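Local coordinates for protein pyrrolysyl-tRNA synthetase (PDB 3DSQ) that probably joins pyrrolysine to its tRNA at the expense of ATP, as a homodimeric class II aminoacyl-tRNA synthetase, at residues S12-V17 and R44-I49; K82-Q87 and L175-L180. All coordinates share one frame; numbering follows the deposited sequence.

Contact 1. Residues S12-V17 and R44-I49; sequences SFWTKV and RAFQGI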
loop_
_atom_site.group_PDB
_atom_site.type_symbol
_atom_site.label_atom_id
_atom_site.label_comp_id
_atom_site.label_asym_id
_atom_site.label_seq_id
_atom_site.Cartn_x
_atom_site.Cartn_y
_atom_site.Cartn_z
ATOM N N SER B 12 -29.569 -14.646 -30.491
ATOM C CA SER B 12 -28.438 -15.341 -29.878
ATOM C C SER B 12 -27.421 -14.359 -29.301
ATOM O O SER B 12 -26.765 -13.623 -30.043
ATOM C CB SER B 12 -27.741 -16.249 -30.898
ATOM O OG SER B 12 -28.601 -17.286 -31.326
ATOM N N PHE B 13 -27.290 -14.364 -27.975
ATOM C CA PHE B 13 -26.364 -13.463 -27.299
ATOM C C PHE B 13 -25.130 -14.182 -26.772
ATOM O O PHE B 13 -25.014 -15.394 -26.909
ATOM C CB PHE B 13 -27.079 -12.733 -26.158
ATOM C CG PHE B 13 -28.293 -11.976 -26.603
ATOM C CD1 PHE B 13 -29.533 -12.606 -26.684
ATOM C CD2 PHE B 13 -28.193 -10.638 -26.982
ATOM C CE1 PHE B 13 -30.656 -11.916 -27.138
ATOM C CE2 PHE B 13 -29.310 -9.938 -27.438
ATOM C CZ PHE B 13 -30.544 -10.578 -27.517
ATOM N N TRP B 14 -24.205 -13.426 -26.186
ATOM C CA TRP B 14 -22.971 -13.995 -25.649
ATOM C C TRP B 14 -23.283 -15.027 -24.569
ATOM O O TRP B 14 -24.280 -14.898 -23.856
ATOM C CB TRP B 14 -22.099 -12.916 -24.990
ATOM C CG TRP B 14 -21.698 -11.777 -25.865
ATOM C CD1 TRP B 14 -21.790 -10.449 -25.567
ATOM C CD2 TRP B 14 -21.116 -11.857 -27.167
ATOM N NE1 TRP B 14 -21.302 -9.691 -26.604
ATOM C CE2 TRP B 14 -20.880 -10.531 -27.600
ATOM C CE3 TRP B 14 -20.767 -12.920 -28.011
ATOM C CZ2 TRP B 14 -20.307 -10.237 -28.846
ATOM C CZ3 TRP B 14 -20.197 -12.634 -29.247
ATOM C CH2 TRP B 14 -19.972 -11.294 -29.654
ATOM N N THR B 15 -22.436 -16.050 -24.467
ATOM C CA THR B 15 -22.591 -17.039 -23.414
ATOM C C THR B 15 -21.971 -16.302 -22.235
ATOM O O THR B 15 -21.169 -15.378 -22.436
ATOM C CB THR B 15 -21.768 -18.304 -23.671
ATOM O OG1 THR B 15 -20.382 -17.953 -23.783
ATOM C CG2 THR B 15 -22.243 -19.013 -24.945
ATOM N N LYS B 16 -22.326 -16.693 -21.018
ATOM C CA LYS B 16 -21.795 -16.037 -19.834
ATOM C C LYS B 16 -20.274 -15.948 -19.875
ATOM O O LYS B 16 -19.698 -14.940 -19.453
ATOM C CB LYS B 16 -22.243 -16.779 -18.566
ATOM C CG LYS B 16 -21.750 -16.163 -17.253
ATOM C CD LYS B 16 -22.254 -14.729 -17.066
ATOM C CE LYS B 16 -21.785 -14.122 -15.738
ATOM N NZ LYS B 16 -20.354 -14.454 -15.456
ATOM N N VAL B 17 -19.618 -16.990 -20.386
ATOM C CA VAL B 17 -18.164 -16.983 -20.445
ATOM C C VAL B 17 -17.610 -15.997 -21.494
ATOM O O VAL B 17 -16.557 -15.393 -21.289
ATOM C CB VAL B 17 -17.613 -18.395 -20.715
ATOM C CG1 VAL B 17 -17.831 -18.786 -22.167
ATOM C CG2 VAL B 17 -16.146 -18.446 -20.338
ATOM N N ARG B 44 -18.252 -16.724 -33.951
ATOM C CA ARG B 44 -17.350 -16.128 -34.931
ATOM C C ARG B 44 -17.101 -14.660 -34.591
ATOM O O ARG B 44 -15.964 -14.199 -34.558
ATOM C CB ARG B 44 -17.955 -16.228 -36.332
ATOM C CG ARG B 44 -17.278 -15.335 -37.354
ATOM C CD ARG B 44 -18.221 -15.055 -38.509
ATOM N NE ARG B 44 -18.293 -16.176 -39.430
ATOM C CZ ARG B 44 -19.278 -16.368 -40.298
ATOM N NH1 ARG B 44 -20.287 -15.508 -40.358
ATOM N NH2 ARG B 44 -19.246 -17.418 -41.114
ATOM N N ALA B 45 -18.174 -13.925 -34.346
ATOM C CA ALA B 45 -18.048 -12.522 -34.005
ATOM C C ALA B 45 -17.219 -12.348 -32.743
ATOM O O ALA B 45 -16.360 -11.468 -32.671
ATOM C CB ALA B 45 -19.416 -11.919 -33.809
ATOM N N PHE B 46 -17.480 -13.194 -31.748
ATOM C CA PHE B 46 -16.773 -13.128 -30.477
ATOM C C PHE B 46 -15.270 -13.141 -30.662
ATOM O O PHE B 46 -14.546 -12.334 -30.077
ATOM C CB PHE B 46 -17.162 -14.305 -29.586
ATOM C CG PHE B 46 -16.298 -14.442 -28.380
ATOM C CD1 PHE B 46 -16.425 -13.551 -27.321
ATOM C CD2 PHE B 46 -15.324 -15.434 -28.319
ATOM C CE1 PHE B 46 -15.596 -13.645 -26.216
ATOM C CE2 PHE B 46 -14.488 -15.537 -27.215
ATOM C CZ PHE B 46 -14.622 -14.639 -26.159
ATOM N N GLN B 47 -14.822 -14.085 -31.479
ATOM C CA GLN B 47 -13.417 -14.271 -31.779
ATOM C C GLN B 47 -12.810 -13.001 -32.375
ATOM O O GLN B 47 -11.701 -12.592 -32.011
ATOM C CB GLN B 47 -13.270 -15.440 -32.754
ATOM C CG GLN B 47 -11.954 -16.174 -32.668
ATOM C CD GLN B 47 -11.923 -17.410 -33.552
ATOM O OE1 GLN B 47 -12.821 -18.259 -33.488
ATOM N NE2 GLN B 47 -10.884 -17.523 -34.377
ATOM N N GLY B 48 -13.547 -12.378 -33.285
ATOM C CA GLY B 48 -13.064 -11.164 -33.924
ATOM C C GLY B 48 -12.962 -9.990 -32.972
ATOM O O GLY B 48 -11.970 -9.257 -32.988
ATOM N N ILE B 49 -13.985 -9.804 -32.141
ATOM C CA ILE B 49 -13.982 -8.713 -31.175
ATOM C C ILE B 49 -12.905 -8.950 -30.118
ATOM O O ILE B 49 -12.150 -8.039 -29.776
ATOM C CB ILE B 49 -15.361 -8.565 -30.497
ATOM C CG1 ILE B 49 -16.399 -8.135 -31.541
ATOM C CG2 ILE B 49 -15.282 -7.561 -29.349
ATOM C CD1 ILE B 49 -17.811 -8.045 -30.997
#
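The rings of W14 and F46 form an offset edge-to-face pair. The edge of F46 is turned to a face of the six-membered ring of W14, with the planes at 67° and the centroids 6.0 Å apart. F36, from the loop before helix 39-68, also meets the indole ring. At the indole edge, near its plane, lie two aliphatic groups. W14 CZ2 is 4.0 Å from I49 CD1, and W14 CH2 is 4.2 Å from A45 CB. F46 CB approaches obliquely, 3.5 Å from W14 CZ3, which itself lies at the edge of the F46 ring. The indole therefore sits against one turn of helix 39-68. It gets there with CG anti to its carbonyl carbon (chi1 -58°), which brings the six-membered ring nearer the helix than the CB is. No hydrogen bond links the two segments. The indole NE1 is instead bonded to the backbone O of Q31, which fixes the ring further. Replacing W14 by an alanine would remove the indole; this would probably leave the F46 edge and the A45 and I49 methyls facing a gap, and Q31 O without its donor. T15 follows directly as the N-cap of helix 16-24, and Q18 OE1 bonds back to T15 N. A tryptophan just before this N-cap thus packs on helix 39-68, in the helical N-terminal part of the protein.

Contact 2. Residues K82-Q87 and L175-L180; sequences KALHQQ and LNLTEL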
loop_
_atom_site.group_PDB
_atom_site.type_symbol
_atom_site.label_atom_id
_atom_site.label_comp_id
_atom_site.label_asym_id
_atom_site.label_seq_id
_atom_site.Cartn_x
_atom_site.Cartn_y
_atom_site.Cartn_z
ATOM N N LYS B 82 0.674 14.465 -3.941
ATOM C CA LYS B 82 1.328 15.742 -4.225
ATOM C C LYS B 82 0.341 16.903 -4.167
ATOM O O LYS B 82 0.630 17.944 -3.585
ATOM C CB LYS B 82 2.005 15.706 -5.601
ATOM C CG LYS B 82 3.197 14.764 -5.651
ATOM C CD LYS B 82 3.883 14.773 -7.000
ATOM C CE LYS B 82 5.135 13.911 -6.969
ATOM N NZ LYS B 82 5.830 13.909 -8.289
ATOM N N ALA B 83 -0.832 16.716 -4.758
ATOM C CA ALA B 83 -1.848 17.759 -4.768
ATOM C C ALA B 83 -2.306 18.169 -3.367
ATOM O O ALA B 83 -2.636 19.332 -3.129
ATOM C CB ALA B 83 -3.043 17.312 -5.600
ATOM N N LEU B 84 -2.321 17.224 -2.435
ATOM C CA LEU B 84 -2.748 17.543 -1.077
ATOM C C LEU B 84 -1.601 18.119 -0.247
ATOM O O LEU B 84 -1.820 18.891 0.683
ATOM C CB LEU B 84 -3.335 16.299 -0.411
ATOM C CG LEU B 84 -4.651 15.863 -1.057
ATOM C CD1 LEU B 84 -5.139 14.542 -0.469
ATOM C CD2 LEU B 84 -5.678 16.959 -0.839
ATOM N N HIS B 85 -0.377 17.733 -0.593
ATOM C CA HIS B 85 0.806 18.238 0.090
ATOM C C HIS B 85 0.887 19.732 -0.234
ATOM O O HIS B 85 1.279 20.546 0.604
ATOM C CB HIS B 85 2.064 17.539 -0.438
ATOM C CG HIS B 85 2.138 16.082 -0.109
ATOM N ND1 HIS B 85 2.898 15.196 -0.841
ATOM C CD2 HIS B 85 1.573 15.360 0.889
ATOM C CE1 HIS B 85 2.797 13.989 -0.310
ATOM N NE2 HIS B 85 2.000 14.063 0.741
ATOM N N GLN B 86 0.494 20.077 -1.458
ATOM C CA GLN B 86 0.523 21.462 -1.923
ATOM C C GLN B 86 -0.566 22.285 -1.248
ATOM O O GLN B 86 -0.562 23.514 -1.323
ATOM C CB GLN B 86 0.363 21.513 -3.449
ATOM C CG GLN B 86 1.397 20.672 -4.181
ATOM C CD GLN B 86 1.400 20.887 -5.688
ATOM O OE1 GLN B 86 0.361 21.151 -6.294
ATOM N NE2 GLN B 86 2.572 20.759 -6.301
ATOM N N GLN B 87 -1.496 21.606 -0.584
ATOM C CA GLN B 87 -2.573 22.285 0.121
ATOM C C GLN B 87 -2.343 22.179 1.622
ATOM O O GLN B 87 -3.262 22.356 2.422
ATOM C CB GLN B 87 -3.916 21.671 -0.252
ATOM C CG GLN B 87 -4.187 21.700 -1.749
ATOM C CD GLN B 87 -4.373 23.110 -2.288
ATOM O OE1 GLN B 87 -4.282 23.343 -3.495
ATOM N NE2 GLN B 87 -4.646 24.050 -1.399
ATOM N N LEU B 175 -8.541 6.773 0.008
ATOM C CA LEU B 175 -7.895 8.057 0.201
ATOM C C LEU B 175 -8.873 8.682 1.178
ATOM O O LEU B 175 -10.073 8.701 0.926
ATOM C CB LEU B 175 -7.869 8.893 -1.084
ATOM C CG LEU B 175 -7.821 10.420 -0.850
ATOM C CD1 LEU B 175 -6.584 10.797 -0.053
ATOM C CD2 LEU B 175 -7.844 11.160 -2.185
ATOM N N ASN B 176 -8.384 9.159 2.307
ATOM C CA ASN B 176 -9.281 9.780 3.260
ATOM C C ASN B 176 -8.589 11.032 3.730
ATOM O O ASN B 176 -7.588 10.947 4.423
ATOM C CB ASN B 176 -9.542 8.856 4.453
ATOM C CG ASN B 176 -10.691 9.336 5.320
ATOM O OD1 ASN B 176 -10.851 10.536 5.559
ATOM N ND2 ASN B 176 -11.492 8.397 5.807
ATOM N N LEU B 177 -9.100 12.193 3.329
ATOM C CA LEU B 177 -8.492 13.438 3.765
ATOM C C LEU B 177 -9.392 14.117 4.773
ATOM O O LEU B 177 -10.614 14.028 4.701
ATOM C CB LEU B 177 -8.177 14.363 2.581
ATOM C CG LEU B 177 -9.159 14.733 1.475
ATOM C CD1 LEU B 177 -10.535 15.011 2.021
ATOM C CD2 LEU B 177 -8.595 15.972 0.768
ATOM N N THR B 178 -8.776 14.804 5.719
ATOM C CA THR B 178 -9.536 15.431 6.781
ATOM C C THR B 178 -8.921 16.714 7.272
ATOM O O THR B 178 -7.751 16.989 7.040
ATOM C CB THR B 178 -9.597 14.514 8.006
ATOM O OG1 THR B 178 -8.283 14.433 8.577
ATOM C CG2 THR B 178 -10.042 13.104 7.612
ATOM N N GLU B 179 -9.739 17.489 7.971
ATOM C CA GLU B 179 -9.303 18.728 8.582
ATOM C C GLU B 179 -9.996 18.759 9.931
ATOM O O GLU B 179 -11.212 18.621 10.014
ATOM C CB GLU B 179 -9.708 19.960 7.761
ATOM C CG GLU B 179 -9.198 21.261 8.381
ATOM C CD GLU B 179 -9.511 22.492 7.545
ATOM O OE1 GLU B 179 -10.691 22.888 7.483
ATOM O OE2 GLU B 179 -8.571 23.062 6.946
ATOM N N LEU B 180 -9.200 18.895 10.982
ATOM C CA LEU B 180 -9.705 18.961 12.344
ATOM C C LEU B 180 -9.600 20.413 12.791
ATOM O O LEU B 180 -8.515 20.993 12.767
ATOM C CB LEU B 180 -8.856 18.092 13.268
ATOM C CG LEU B 180 -9.124 18.204 14.770
ATOM C CD1 LEU B 180 -10.444 17.526 15.125
ATOM C CD2 LEU B 180 -7.978 17.551 15.521
#
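L84 points from helix 72-85 onto strand 171-180 and meets two leucines there, L175 and L177. Its CG is anti to the carbonyl carbon, and its CD1 continues outward, anti to CA (chi2 174°). CD1 is therefore the branch that extends farthest toward the strand, and it reaches both leucines: L84 CD1 is 4.0 Å from L175 CD1 and 3.9 Å from L177 CD2. The other branch touches just one of them. L84 CD2 lies 3.5 Å from L177 CD2, tighter than usual for two methyls. L177 CD2 thus takes both ends of the L84 fork. The L84 and L177 side chains cross at about a right angle. L177 has an unusual conformation for a leucine. Its CG sits between the backbone N and the carbonyl carbon (chi1 50°), the crowded position. With chi2 at 42°, CD1 is folded back beside CA, and CD2 is the branch that extends to L84. L175 differs, with CG on the far side from its backbone N. It meets L84 at a slant and touches it through CD1 alone, the branch bent back toward its own CA.

This is helix-on-sheet packing in the class II synthetase core. Helix 72-85 and the chain after it are consistent with motif 1, and strands 150-159 and 171-180 with the motif 2 hairpin. F153 of the neighbouring strand touches all three leucines, while M194 and V198 of helix 187-201 touch L177 and L175 respectively.

Further along the strand the same face turns polar. The buried E179 carboxylate is held by two arginines: OE2 pairs with R151 NE and OE1 with R190 NE. R151 also reaches across, its NH1 bonding to Q87 O, so one guanidinium links both segments.

The chain's centre lies between contact 1 and contact 2. Their centres are about 46 Å apart and their nearest atoms about 29 Å, so they do not touch. Both segments of contact 1 precede those of contact 2 in the sequence. Helix 39-68 of contact 1 is followed in the chain by helix 72-85 of contact 2. Contact 1 belongs to the all-helical N-terminal region and involves no strand. Contact 2 ties a helix to the mixed seven-stranded sheet of the class II core, beside the dimer interface. The long helix therefore connects a peripheral helical part, probably used in tRNA recognition, with the catalytic core.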